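Local coordinates for metallopeptidase family protein (Thermus thermophilus, PDB 2EJQ) that is of unknown function but belongs to the zincin-like metallopeptidases and probably binds a metal ion for peptide-bond hydrolysis, at residues A[7-10]-A[11-14]; A[95-98]-A[99-102]. The protein carries 1 engineered substitution. All blocks are in the same frame, centred on the assembly; numbering follows the deposited sequence.

Contact 1: A[7-10]-A[11-14]; sequences VELV and ERLW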
loop_
_atom_site.group_PDB
_atom_site.type_symbol
_atom_site.label_atom_id
_atom_site.label_comp_id
_atom_site.label_asym_id
_atom_site.label_seq_id
_atom_site.Cartn_x
_atom_site.Cartn_y
_atom_site.Cartn_z
ATOM N N VAL A 7 12.404 -1.660 -2.955
ATOM C CA VAL A 7 12.132 -0.425 -2.225
ATOM C C VAL A 7 12.390 0.773 -3.128
ATOM O O VAL A 7 11.589 1.705 -3.188
ATOM C CB VAL A 7 13.027 -0.295 -0.981
ATOM C CG1 VAL A 7 12.875 1.096 -0.374
ATOM C CG2 VAL A 7 12.661 -1.372 0.048
ATOM N N GLU A 8 13.513 0.719 -3.835
ATOM C CA GLU A 8 13.932 1.767 -4.756
ATOM C C GLU A 8 12.942 1.944 -5.917
ATOM O O GLU A 8 12.723 3.051 -6.397
ATOM C CB GLU A 8 15.325 1.415 -5.287
ATOM C CG GLU A 8 16.023 2.510 -6.053
ATOM C CD GLU A 8 17.474 2.162 -6.331
ATOM O OE1 GLU A 8 18.240 2.000 -5.350
ATOM O OE2 GLU A 8 17.842 2.043 -7.524
ATOM N N LEU A 9 12.357 0.844 -6.378
ATOM C CA LEU A 9 11.398 0.908 -7.473
ATOM C C LEU A 9 10.114 1.571 -6.980
ATOM O O LEU A 9 9.522 2.403 -7.677
ATOM C CB LEU A 9 11.077 -0.499 -7.980
ATOM C CG LEU A 9 9.964 -0.623 -9.020
ATOM C CD1 LEU A 9 10.308 0.209 -10.259
ATOM C CD2 LEU A 9 9.771 -2.090 -9.376
ATOM N N VAL A 10 9.693 1.193 -5.778
ATOM C CA VAL A 10 8.485 1.736 -5.174
ATOM C C VAL A 10 8.577 3.256 -5.019
ATOM O O VAL A 10 7.652 3.984 -5.371
ATOM C CB VAL A 10 8.239 1.106 -3.797
ATOM C CG1 VAL A 10 7.157 1.876 -3.055
ATOM C CG2 VAL A 10 7.841 -0.353 -3.964
ATOM N N GLU A 11 9.702 3.727 -4.500
ATOM C CA GLU A 11 9.909 5.151 -4.294
ATOM C C GLU A 11 9.962 5.921 -5.615
ATOM O O GLU A 11 9.463 7.052 -5.712
ATOM C CB GLU A 11 11.213 5.379 -3.536
ATOM C CG GLU A 11 11.302 4.636 -2.211
ATOM C CD GLU A 11 12.610 4.887 -1.474
ATOM O OE1 GLU A 11 13.679 4.821 -2.117
ATOM O OE2 GLU A 11 12.575 5.139 -0.249
ATOM N N ARG A 12 10.581 5.305 -6.623
ATOM C CA ARG A 12 10.733 5.937 -7.924
ATOM C C ARG A 12 9.348 6.094 -8.570
ATOM O O ARG A 12 9.043 7.145 -9.138
ATOM C CB ARG A 12 11.697 5.098 -8.790
ATOM C CG ARG A 12 11.765 5.470 -10.264
ATOM C CD ARG A 12 12.263 4.375 -11.119
ATOM N NE ARG A 12 11.320 4.056 -12.182
ATOM C CZ ARG A 12 11.242 2.883 -12.787
ATOM N NH1 ARG A 12 12.058 1.931 -12.442
ATOM N NH2 ARG A 12 10.331 2.665 -13.720
ATOM N N LEU A 13 8.512 5.062 -8.468
ATOM C CA LEU A 13 7.158 5.121 -9.017
ATOM C C LEU A 13 6.287 6.046 -8.155
ATOM O O LEU A 13 5.480 6.822 -8.679
ATOM C CB LEU A 13 6.542 3.714 -9.070
ATOM C CG LEU A 13 7.161 2.688 -10.029
ATOM C CD1 LEU A 13 6.472 1.339 -9.867
ATOM C CD2 LEU A 13 7.030 3.172 -11.459
ATOM N N TRP A 14 6.466 5.985 -6.840
ATOM C CA TRP A 14 5.678 6.817 -5.942
ATOM C C TRP A 14 5.878 8.299 -6.229
ATOM O O TRP A 14 4.923 9.080 -6.153
ATOM C CB TRP A 14 6.020 6.514 -4.478
ATOM C CG TRP A 14 5.171 7.270 -3.486
ATOM C CD1 TRP A 14 5.619 8.088 -2.491
ATOM C CD2 TRP A 14 3.736 7.255 -3.374
ATOM N NE1 TRP A 14 4.558 8.584 -1.765
ATOM C CE2 TRP A 14 3.391 8.090 -2.286
ATOM C CE3 TRP A 14 2.710 6.615 -4.084
ATOM C CZ2 TRP A 14 2.068 8.307 -1.890
ATOM C CZ3 TRP A 14 1.388 6.829 -3.691
ATOM C CH2 TRP A 14 1.082 7.671 -2.600
#
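The carbonyl oxygens of V7, E8, L9 and V10 each accept the backbone N-H of the residue four places on, E11, R12, L13 and W14 in turn, so that the eight residues form two turns of helix 3-16; the shortest of these bonds runs from W14 N to V10 O, at 2.8 Å. On one flank the side chains of V7 and E11 lie alongside each other and point the same way. The CG of E11 is turned away from its own carbonyl carbon (chi1 -56°), which lays this methylene 3.1 Å from the O of V7, and the extended chain then carries E11 CD to 4.0 Å from CG1 of V7. On another flank L9 is shared between R12 and L13. Its CD1 methyl sits over one face of the R12 guanidinium, 3.3 Å from NH1, while the same L9 CD1 rests 4.0 Å from CG of L13. The bend of the R12 chain at chi3 (124°) swings the guanidinium back over this methyl, and NH2 of R12 reaches a salt bridge with E86 on helix 85-105. V10 and L13 turn inward, V10 onto V28, V30, L70 and V89 and L13 onto V89 and M93. At the end of the segment the W14 side chain leads away to I68 and V28, and K22 makes a cation-pi contact with it. The helix is amphipathic, with V10 and L13 buried, V7, L9 and W14 partly exposed, and E8, E11 and R12 exposed. E8 OE1 and E11 OE1 are 6.3 Å apart and may repel each other mildly. For R12, an apolar methyl over one face and a carboxylate at NH2 limit the freedom of the guanidinium, so that a charged group joins two helices at the border of the core.

Contact 2: A[95-98]-A[99-102]; sequences HELR and HHLE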
loop_
_atom_site.group_PDB
_atom_site.type_symbol
_atom_site.label_atom_id
_atom_site.label_comp_id
_atom_site.label_asym_id
_atom_site.label_seq_id
_atom_site.Cartn_x
_atom_site.Cartn_y
_atom_site.Cartn_z
ATOM N N HIS A 95 -3.854 1.586 -6.630
ATOM C CA HIS A 95 -5.114 1.005 -6.199
ATOM C C HIS A 95 -5.346 1.377 -4.730
ATOM O O HIS A 95 -6.458 1.736 -4.340
ATOM C CB HIS A 95 -5.096 -0.519 -6.358
ATOM C CG HIS A 95 -6.403 -1.169 -6.026
ATOM N ND1 HIS A 95 -7.582 -0.834 -6.662
ATOM C CD2 HIS A 95 -6.726 -2.111 -5.107
ATOM C CE1 HIS A 95 -8.573 -1.542 -6.146
ATOM N NE2 HIS A 95 -8.080 -2.323 -5.201
ATOM N N GLU A 96 -4.297 1.300 -3.913
ATOM C CA GLU A 96 -4.448 1.667 -2.507
ATOM C C GLU A 96 -4.603 3.178 -2.381
ATOM O O GLU A 96 -5.279 3.664 -1.482
ATOM C CB GLU A 96 -3.256 1.191 -1.674
ATOM C CG GLU A 96 -3.060 -0.318 -1.640
ATOM C CD GLU A 96 -4.345 -1.081 -1.382
ATOM O OE1 GLU A 96 -5.194 -0.591 -0.619
ATOM O OE2 GLU A 96 -4.501 -2.187 -1.935
ATOM N N LEU A 97 -3.981 3.928 -3.284
ATOM C CA LEU A 97 -4.112 5.375 -3.238
ATOM C C LEU A 97 -5.588 5.700 -3.494
ATOM O O LEU A 97 -6.129 6.670 -2.967
ATOM C CB LEU A 97 -3.193 6.027 -4.281
ATOM C CG LEU A 97 -3.276 7.554 -4.409
ATOM C CD1 LEU A 97 -3.126 8.171 -3.034
ATOM C CD2 LEU A 97 -2.196 8.082 -5.363
ATOM N N ARG A 98 -6.247 4.869 -4.298
ATOM C CA ARG A 98 -7.663 5.073 -4.581
ATOM C C ARG A 98 -8.457 4.902 -3.287
ATOM O O ARG A 98 -9.397 5.643 -3.033
ATOM C CB ARG A 98 -8.168 4.081 -5.628
ATOM C CG ARG A 98 -9.636 4.277 -5.949
ATOM C CD ARG A 98 -10.169 3.241 -6.909
ATOM N NE ARG A 98 -11.286 2.519 -6.315
ATOM C CZ ARG A 98 -11.952 1.543 -6.922
ATOM N NH1 ARG A 98 -11.613 1.170 -8.150
ATOM N NH2 ARG A 98 -12.955 0.937 -6.299
ATOM N N HIS A 99 -8.073 3.923 -2.469
ATOM C CA HIS A 99 -8.749 3.705 -1.198
ATOM C C HIS A 99 -8.561 4.886 -0.254
ATOM O O HIS A 99 -9.440 5.192 0.543
ATOM C CB HIS A 99 -8.218 2.435 -0.542
ATOM C CG HIS A 99 -8.589 1.188 -1.279
ATOM N ND1 HIS A 99 -7.888 0.008 -1.161
ATOM C CD2 HIS A 99 -9.605 0.936 -2.141
ATOM C CE1 HIS A 99 -8.453 -0.918 -1.916
ATOM N NE2 HIS A 99 -9.497 -0.378 -2.521
ATOM N N HIS A 100 -7.405 5.535 -0.348
ATOM C CA HIS A 100 -7.094 6.688 0.485
ATOM C C HIS A 100 -8.044 7.823 0.142
ATOM O O HIS A 100 -8.617 8.450 1.032
ATOM C CB HIS A 100 -5.650 7.154 0.254
ATOM C CG HIS A 100 -5.327 8.476 0.888
ATOM N ND1 HIS A 100 -5.301 8.665 2.253
ATOM C CD2 HIS A 100 -5.023 9.676 0.339
ATOM C CE1 HIS A 100 -4.998 9.922 2.517
ATOM N NE2 HIS A 100 -4.825 10.559 1.374
ATOM N N LEU A 101 -8.203 8.081 -1.155
ATOM C CA LEU A 101 -9.077 9.150 -1.599
ATOM C C LEU A 101 -10.510 8.869 -1.176
ATOM O O LEU A 101 -11.209 9.768 -0.730
ATOM C CB LEU A 101 -8.993 9.331 -3.124
ATOM C CG LEU A 101 -7.644 9.789 -3.702
ATOM C CD1 LEU A 101 -7.716 9.840 -5.215
ATOM C CD2 LEU A 101 -7.300 11.146 -3.166
ATOM N N GLU A 102 -10.945 7.621 -1.299
ATOM C CA GLU A 102 -12.306 7.267 -0.920
ATOM C C GLU A 102 -12.511 7.356 0.585
ATOM O O GLU A 102 -13.601 7.669 1.043
ATOM C CB GLU A 102 -12.644 5.864 -1.414
ATOM C CG GLU A 102 -12.537 5.718 -2.913
ATOM C CD GLU A 102 -12.857 4.314 -3.387
ATOM O OE1 GLU A 102 -12.540 3.353 -2.656
ATOM O OE2 GLU A 102 -13.410 4.172 -4.497
#
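H99 meets both H95 and E96 one turn earlier on helix 85-105, and each part of its side chain has a partner there. Its CB lies 3.3 Å from the carbonyl O of E96. CG stands beside the backbone N (chi1 -68°), which tips the imidazole back along the helix, and the O of H95 then lies over the centre of one ring face, 3.7 Å above the plane, near CD2 as well as CG. ND1 donates to OE1 of E96 at 2.8 Å; the bond is bent (144°) and meets OE1 from above the carboxylate plane. The E96 chain folds back beyond CG to bring the carboxylate there. Farther out, H99 CE1 comes to 3.6 Å from NE2 of H95, and H99 NE2 is equally near that atom, in a T-shaped pair with the edge of H99 toward the face of H95 and planes at 65°. On the exposed flank R98 NE and E102 OE2 form a salt bridge, 3.2 Å apart, whose N-H bond is weak. The buried H100 is held by Y49 OH at ND1 and by the carbonyl of R23 at NE2. No metal is bound to H95 or H99 in this model. The arrangement is nevertheless consistent with the HExxH motif of zincins, in which two histidines one helical turn apart bind the metal and the glutamate usually acts in catalysis, roles only inferred here.

How the contacts relate
From the N terminus the chain runs through contact 1 (7-14) on helix 3-16, then supplies the strands of the mixed sheet and helix 72-78, and reaches contact 2 (95-102) on helix 85-105. The two contacts follow in series; both are internal to a helix, so neither closes a loop, nests in the other or crosses it. Their centres lie about 18 Å apart, yet they touch where W14 packs on L97, CZ3 to CD2 at 4.1 Å. I68 of strand 67-71 touches both of these side chains, so helix 3-16, the sheet and helix 85-105 meet there.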